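Local coordinates for protein arginine kinase (Anthopleura japonica, PDB 4RF7) that catalyses the reversible transfer of a phosphoryl group from ATP to L-arginine, giving phosphoarginine and ADP, as a monomeric two-repeat phosphagen kinase, at residues S129-V134 / G285-V290; M110-V115 / V249-C254. All coordinates share one frame; numbering follows the deposited sequence.

Contact 1 of 2, residues S129-V134 / G285-V290. With ARG (arginine), chain H.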
loop_
_atom_site.group_PDB
_atom_site.type_symbol
_atom_site.label_atom_id
_atom_site.label_comp_id
_atom_site.label_asym_id
_atom_site.label_seq_id
_atom_site.Cartn_x
_atom_site.Cartn_y
_atom_site.Cartn_z
ATOM N N SER A 129 -4.271 -4.074 4.157
ATOM C CA SER A 129 -5.234 -3.145 3.578
ATOM C C SER A 129 -6.653 -3.372 4.095
ATOM O O SER A 129 -6.985 -4.460 4.574
ATOM C CB SER A 129 -5.218 -3.251 2.054
ATOM O OG SER A 129 -5.589 -4.553 1.632
ATOM N N THR A 130 -7.478 -2.334 3.984
ATOM C CA THR A 130 -8.865 -2.373 4.442
ATOM C C THR A 130 -9.770 -1.768 3.364
ATOM O O THR A 130 -9.389 -0.806 2.692
ATOM C CB THR A 130 -9.027 -1.586 5.754
ATOM O OG1 THR A 130 -8.209 -2.173 6.776
ATOM C CG2 THR A 130 -10.473 -1.583 6.217
ATOM N N ARG A 131 -10.965 -2.328 3.196
ATOM C CA ARG A 131 -11.866 -1.882 2.138
ATOM C C ARG A 131 -13.325 -2.063 2.546
ATOM O O ARG A 131 -13.709 -3.119 3.060
ATOM C CB ARG A 131 -11.579 -2.666 0.855
ATOM C CG ARG A 131 -12.458 -2.306 -0.340
ATOM C CD ARG A 131 -12.207 -3.287 -1.479
ATOM N NE ARG A 131 -12.852 -2.880 -2.724
ATOM C CZ ARG A 131 -14.056 -3.289 -3.115
ATOM N NH1 ARG A 131 -14.556 -2.865 -4.266
ATOM N NH2 ARG A 131 -14.759 -4.125 -2.359
ATOM N N ILE A 132 -14.135 -1.029 2.326
ATOM C CA ILE A 132 -15.572 -1.133 2.555
ATOM C C ILE A 132 -16.353 -0.593 1.360
ATOM O O ILE A 132 -16.181 0.562 0.958
ATOM C CB ILE A 132 -16.027 -0.388 3.824
ATOM C CG1 ILE A 132 -15.239 -0.864 5.047
ATOM C CG2 ILE A 132 -17.518 -0.604 4.054
ATOM C CD1 ILE A 132 -15.539 -0.077 6.316
ATOM N N ARG A 133 -17.212 -1.440 0.802
ATOM C CA ARG A 133 -18.029 -1.081 -0.350
ATOM C C ARG A 133 -19.505 -1.172 0.016
ATOM O O ARG A 133 -19.901 -2.068 0.759
ATOM C CB ARG A 133 -17.732 -2.045 -1.499
ATOM C CG ARG A 133 -18.684 -1.951 -2.679
ATOM C CD ARG A 133 -19.109 -3.337 -3.127
ATOM N NE ARG A 133 -20.426 -3.712 -2.617
ATOM C CZ ARG A 133 -20.956 -4.927 -2.723
ATOM N NH1 ARG A 133 -22.165 -5.168 -2.229
ATOM N NH2 ARG A 133 -20.282 -5.905 -3.314
ATOM N N VAL A 134 -20.312 -0.239 -0.488
ATOM C CA VAL A 134 -21.770 -0.367 -0.416
ATOM C C VAL A 134 -22.405 -0.104 -1.783
ATOM O O VAL A 134 -21.884 0.681 -2.579
ATOM C CB VAL A 134 -22.411 0.574 0.642
ATOM C CG1 VAL A 134 -22.035 0.144 2.055
ATOM C CG2 VAL A 134 -22.012 2.024 0.392
ATOM N N GLY A 285 -26.070 -3.865 1.495
ATOM C CA GLY A 285 -25.410 -3.649 0.220
ATOM C C GLY A 285 -23.898 -3.674 0.366
ATOM O O GLY A 285 -23.167 -3.243 -0.534
ATOM N N MET A 286 -23.432 -4.210 1.493
ATOM C CA MET A 286 -22.040 -4.038 1.907
ATOM C C MET A 286 -21.128 -5.241 1.659
ATOM O O MET A 286 -21.527 -6.396 1.837
ATOM C CB MET A 286 -21.980 -3.635 3.386
ATOM C CG MET A 286 -20.562 -3.518 3.944
ATOM S SD MET A 286 -20.504 -2.869 5.628
ATOM C CE MET A 286 -21.004 -1.167 5.346
ATOM N N ARG A 287 -19.907 -4.949 1.219
ATOM C CA ARG A 287 -18.804 -5.893 1.313
ATOM C C ARG A 287 -17.661 -5.217 2.062
ATOM O O ARG A 287 -16.978 -4.346 1.516
ATOM C CB ARG A 287 -18.321 -6.354 -0.066
ATOM C CG ARG A 287 -17.195 -7.386 0.024
ATOM C CD ARG A 287 -16.707 -7.867 -1.334
ATOM N NE ARG A 287 -15.759 -8.970 -1.188
ATOM C CZ ARG A 287 -14.446 -8.818 -1.031
ATOM N NH1 ARG A 287 -13.663 -9.880 -0.903
ATOM N NH2 ARG A 287 -13.914 -7.605 -0.998
ATOM N N ALA A 288 -17.466 -5.603 3.318
ATOM C CA ALA A 288 -16.338 -5.107 4.104
ATOM C C ALA A 288 -15.221 -6.141 4.063
ATOM O O ALA A 288 -15.479 -7.335 4.233
ATOM C CB ALA A 288 -16.756 -4.843 5.539
ATOM N N SER A 289 -13.986 -5.693 3.844
ATOM C CA SER A 289 -12.871 -6.630 3.711
ATOM C C SER A 289 -11.528 -6.120 4.237
ATOM O O SER A 289 -11.268 -4.912 4.276
ATOM C CB SER A 289 -12.719 -7.082 2.259
ATOM O OG SER A 289 -12.436 -5.988 1.409
ATOM N N VAL A 290 -10.682 -7.067 4.637
ATOM C CA VAL A 290 -9.342 -6.777 5.130
ATOM C C VAL A 290 -8.369 -7.808 4.562
ATOM O O VAL A 290 -8.683 -9.003 4.520
ATOM C CB VAL A 290 -9.292 -6.823 6.681
ATOM C CG1 VAL A 290 -7.856 -6.733 7.186
ATOM C CG2 VAL A 290 -10.133 -5.707 7.287
HETATM N N ARG H . -11.990 -5.667 -6.006
HETATM C CA ARG H . -10.982 -6.312 -5.172
HETATM C C ARG H . -11.587 -7.484 -4.404
HETATM O O ARG H . -11.632 -8.615 -4.894
HETATM C CB ARG H . -10.370 -5.302 -4.198
HETATM C CG ARG H . -9.174 -5.824 -3.418
HETATM C CD ARG H . -8.759 -4.865 -2.316
HETATM N NE ARG H . -9.196 -5.314 -0.996
HETATM C CZ ARG H . -8.530 -5.072 0.128
HETATM N NH1 ARG H . -7.402 -4.385 0.084
HETATM N NH2 ARG H . -8.987 -5.516 1.291
HETATM O OXT ARG H . -12.055 -7.331 -3.276
HETATM O O HOH W 1 -14.540 -4.866 0.213
#

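Contact 2 of 2, residues M110-V115 / V249-C254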
loop_
_atom_site.group_PDB
_atom_site.type_symbol
_atom_site.label_atom_id
_atom_site.label_comp_id
_atom_site.label_asym_id
_atom_site.label_seq_id
_atom_site.Cartn_x
_atom_site.Cartn_y
_atom_site.Cartn_z
ATOM N N MET A 110 -25.982 3.696 9.568
ATOM C CA MET A 110 -24.804 4.280 8.941
ATOM C C MET A 110 -24.220 5.393 9.806
ATOM O O MET A 110 -23.714 6.395 9.291
ATOM C CB MET A 110 -25.140 4.801 7.539
ATOM C CG MET A 110 -25.361 3.707 6.499
ATOM S SD MET A 110 -23.852 2.779 6.128
ATOM C CE MET A 110 -22.930 3.994 5.184
ATOM N N ASN A 111 -24.291 5.208 11.121
ATOM C CA ASN A 111 -23.660 6.127 12.064
ATOM C C ASN A 111 -22.327 5.551 12.534
ATOM O O ASN A 111 -22.294 4.639 13.365
ATOM C CB ASN A 111 -24.581 6.389 13.261
ATOM C CG ASN A 111 -24.065 7.491 14.173
ATOM O OD1 ASN A 111 -22.864 7.763 14.236
ATOM N ND2 ASN A 111 -24.980 8.131 14.895
ATOM N N PRO A 112 -21.218 6.097 12.012
ATOM C CA PRO A 112 -19.874 5.573 12.291
ATOM C C PRO A 112 -19.465 5.685 13.761
ATOM O O PRO A 112 -18.512 5.022 14.171
ATOM C CB PRO A 112 -18.966 6.447 11.416
ATOM C CG PRO A 112 -19.743 7.714 11.205
ATOM C CD PRO A 112 -21.179 7.281 11.134
ATOM N N ALA A 113 -20.167 6.505 14.540
ATOM C CA ALA A 113 -19.868 6.641 15.965
ATOM C C ALA A 113 -20.302 5.401 16.746
ATOM O O ALA A 113 -19.806 5.140 17.843
ATOM C CB ALA A 113 -20.526 7.888 16.533
ATOM N N HIS A 114 -21.237 4.647 16.175
ATOM C CA HIS A 114 -21.716 3.413 16.790
ATOM C C HIS A 114 -20.658 2.310 16.737
ATOM O O HIS A 114 -20.791 1.278 17.400
ATOM C CB HIS A 114 -22.998 2.938 16.103
ATOM C CG HIS A 114 -24.200 3.792 16.400
ATOM N ND1 HIS A 114 -25.440 3.520 15.881
ATOM C CD2 HIS A 114 -24.333 4.898 17.159
ATOM C CE1 HIS A 114 -26.303 4.426 16.310
ATOM N NE2 HIS A 114 -25.651 5.280 17.092
ATOM N N VAL A 115 -19.617 2.535 15.938
ATOM C CA VAL A 115 -18.530 1.571 15.782
ATOM C C VAL A 115 -17.361 1.898 16.709
ATOM O O VAL A 115 -16.840 3.017 16.700
ATOM C CB VAL A 115 -18.029 1.533 14.325
ATOM C CG1 VAL A 115 -16.821 0.604 14.187
ATOM C CG2 VAL A 115 -19.151 1.097 13.396
ATOM N N VAL A 249 -11.881 4.291 7.773
ATOM C CA VAL A 249 -12.415 3.941 6.458
ATOM C C VAL A 249 -13.940 4.043 6.434
ATOM O O VAL A 249 -14.522 4.638 5.520
ATOM C CB VAL A 249 -11.995 2.517 6.045
ATOM C CG1 VAL A 249 -12.759 2.065 4.808
ATOM C CG2 VAL A 249 -10.497 2.453 5.795
ATOM N N PHE A 250 -14.576 3.464 7.447
ATOM C CA PHE A 250 -16.030 3.456 7.553
ATOM C C PHE A 250 -16.599 4.850 7.793
ATOM O O PHE A 250 -17.655 5.197 7.258
ATOM C CB PHE A 250 -16.482 2.512 8.673
ATOM C CG PHE A 250 -17.971 2.309 8.726
ATOM C CD1 PHE A 250 -18.673 1.934 7.589
ATOM C CD2 PHE A 250 -18.669 2.485 9.913
ATOM C CE1 PHE A 250 -20.052 1.746 7.629
ATOM C CE2 PHE A 250 -20.044 2.300 9.965
ATOM C CZ PHE A 250 -20.736 1.927 8.818
ATOM N N SER A 251 -15.905 5.641 8.606
ATOM C CA SER A 251 -16.343 7.002 8.897
ATOM C C SER A 251 -16.349 7.854 7.632
ATOM O O SER A 251 -17.287 8.616 7.388
ATOM C CB SER A 251 -15.438 7.638 9.953
ATOM O OG SER A 251 -15.747 9.009 10.112
ATOM N N ARG A 252 -15.293 7.721 6.836
ATOM C CA ARG A 252 -15.189 8.428 5.565
ATOM C C ARG A 252 -16.306 7.994 4.624
ATOM O O ARG A 252 -16.910 8.821 3.938
ATOM C CB ARG A 252 -13.819 8.171 4.923
ATOM C CG ARG A 252 -13.672 8.762 3.523
ATOM C CD ARG A 252 -12.224 8.764 3.035
ATOM N NE ARG A 252 -11.699 7.417 2.822
ATOM C CZ ARG A 252 -10.775 6.838 3.583
ATOM N NH1 ARG A 252 -10.257 7.489 4.617
ATOM N NH2 ARG A 252 -10.363 5.607 3.309
ATOM N N LEU A 253 -16.580 6.692 4.598
ATOM C CA LEU A 253 -17.653 6.152 3.768
ATOM C C LEU A 253 -19.000 6.738 4.173
ATOM O O LEU A 253 -19.758 7.216 3.327
ATOM C CB LEU A 253 -17.705 4.625 3.875
ATOM C CG LEU A 253 -18.779 3.962 3.008
ATOM C CD1 LEU A 253 -18.329 3.872 1.554
ATOM C CD2 LEU A 253 -19.163 2.589 3.533
ATOM N N CYS A 254 -19.288 6.697 5.471
ATOM C CA CYS A 254 -20.563 7.169 6.005
ATOM C C CYS A 254 -20.815 8.649 5.746
ATOM O O CYS A 254 -21.942 9.050 5.457
ATOM C CB CYS A 254 -20.645 6.893 7.505
ATOM S SG CYS A 254 -20.960 5.168 7.917
#

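Contact 1 of 2, residues S129-V134 / G285-V290
Arg131 and Arg133 pair with Ser289 and Arg287 as the two hydrogen-bonded pairs of an antiparallel ladder, 129-134 against 285-290, whose axes approach to 4.6 Å; in the Arg131-Ser289 pair, Ser289 N gives a 2.7 Å bond to Arg131 O. Ile132, Val134, Ala288 and Met286 lie on one face of this central strand pair, where the thioether of Met286 hooks back so that CE meets Val134 CG1 at 3.7 Å and also touches Ile132 CG2. The other face is polar. Arg131 and Arg287 both run out extended from CG to NE and cross at about a right angle, their guanidinium planes 57° apart and their NH2 atoms 3.8 Å from each other. A water sits between them: Arg131 NH2 donates to it at 2.7 Å, in the plane of that guanidinium, Arg287 NH2 donates weakly, and the water gives its own protons to Arg287 O and Ser289 OG. Arg133 instead bends at chi2 and chi3 (-135° and 100°), which swings NH1 back to Gly285 O, 2.8 Å away; the carbonyl oxygen lies in the guanidinium plane, while NH1 stands above the carbonyl plane. NH1 also bonds Asn281, and Arg287 NH1 has a salt bridge to Asp333. The bound arginine lies over this polar face, with its OXT 3.0 Å from Arg287 NH2 and its NE and CB against Arg131 CD. Ser129, Arg131, Arg133 and Arg287 belong to the predicted ATP site, so this gathering of positive charge is consistent with a pocket made for nucleotide phosphates.

Contact 2 of 2, residues M110-V115 / V249-C254
Met110 turns CG to the side opposite its carbonyl carbon (chi1 -73°) and then bends at chi2 and chi3, curling its methyl onto Cys254, with CE 3.6 Å from SG. The thiol in turn stands beside its own backbone N (chi1 -75°), which places SG over one face of the Phe250 ring, toward the rim, and 3.3 Å from Met110 O. That carbonyl accepts a hydrogen bond from Asn258 ND2, further along the helix. Met110 SD approaches the same ring obliquely, 5.3 Å from its centroid, in a Met-aromatic contact. Next along the loop, Asn111 OD1 accepts from Ala113 N at 3.0 Å, an Asx turn that opens the short 3-10 segment 112-114 and presents Pro112 to helix 246-264. The proline lies along the helix surface: CB rests 3.7 Å from Ser251 CA, and CD meets Cys254 CB about one turn later. Past the 3-10 segment, Val115 sends CG2 to Phe250 CE2 at 3.7 Å, its side chain slanting across that of the phenylalanine. The same phenylalanine also touches Ile132 of strand 127-136 and Val348 of helix 344-370.

Overall arrangement
From the N terminus, the chain leaves helix 86-96 and passes through the loop 110-115, then enters strand 127-136. It goes on through helices and the strands up to 235-242 before helix 246-264 brings 249-254 back to that loop, closing contact 2. After two short strands, 268-269 and 273-274, strand 286-293 returns to 129-134, closing contact 1. The segments alternate along the sequence, so the two closures cross. Contact 1 joins neighbouring central strands of the eight-stranded antiparallel sheet; contact 2 ties the loop preceding the sheet to a helix packed on it. They meet directly on the apolar side, where Ile132 reaches Val249, Phe250 and Leu253, and Met286 CE lies 3.8 Å from Phe250 CE1.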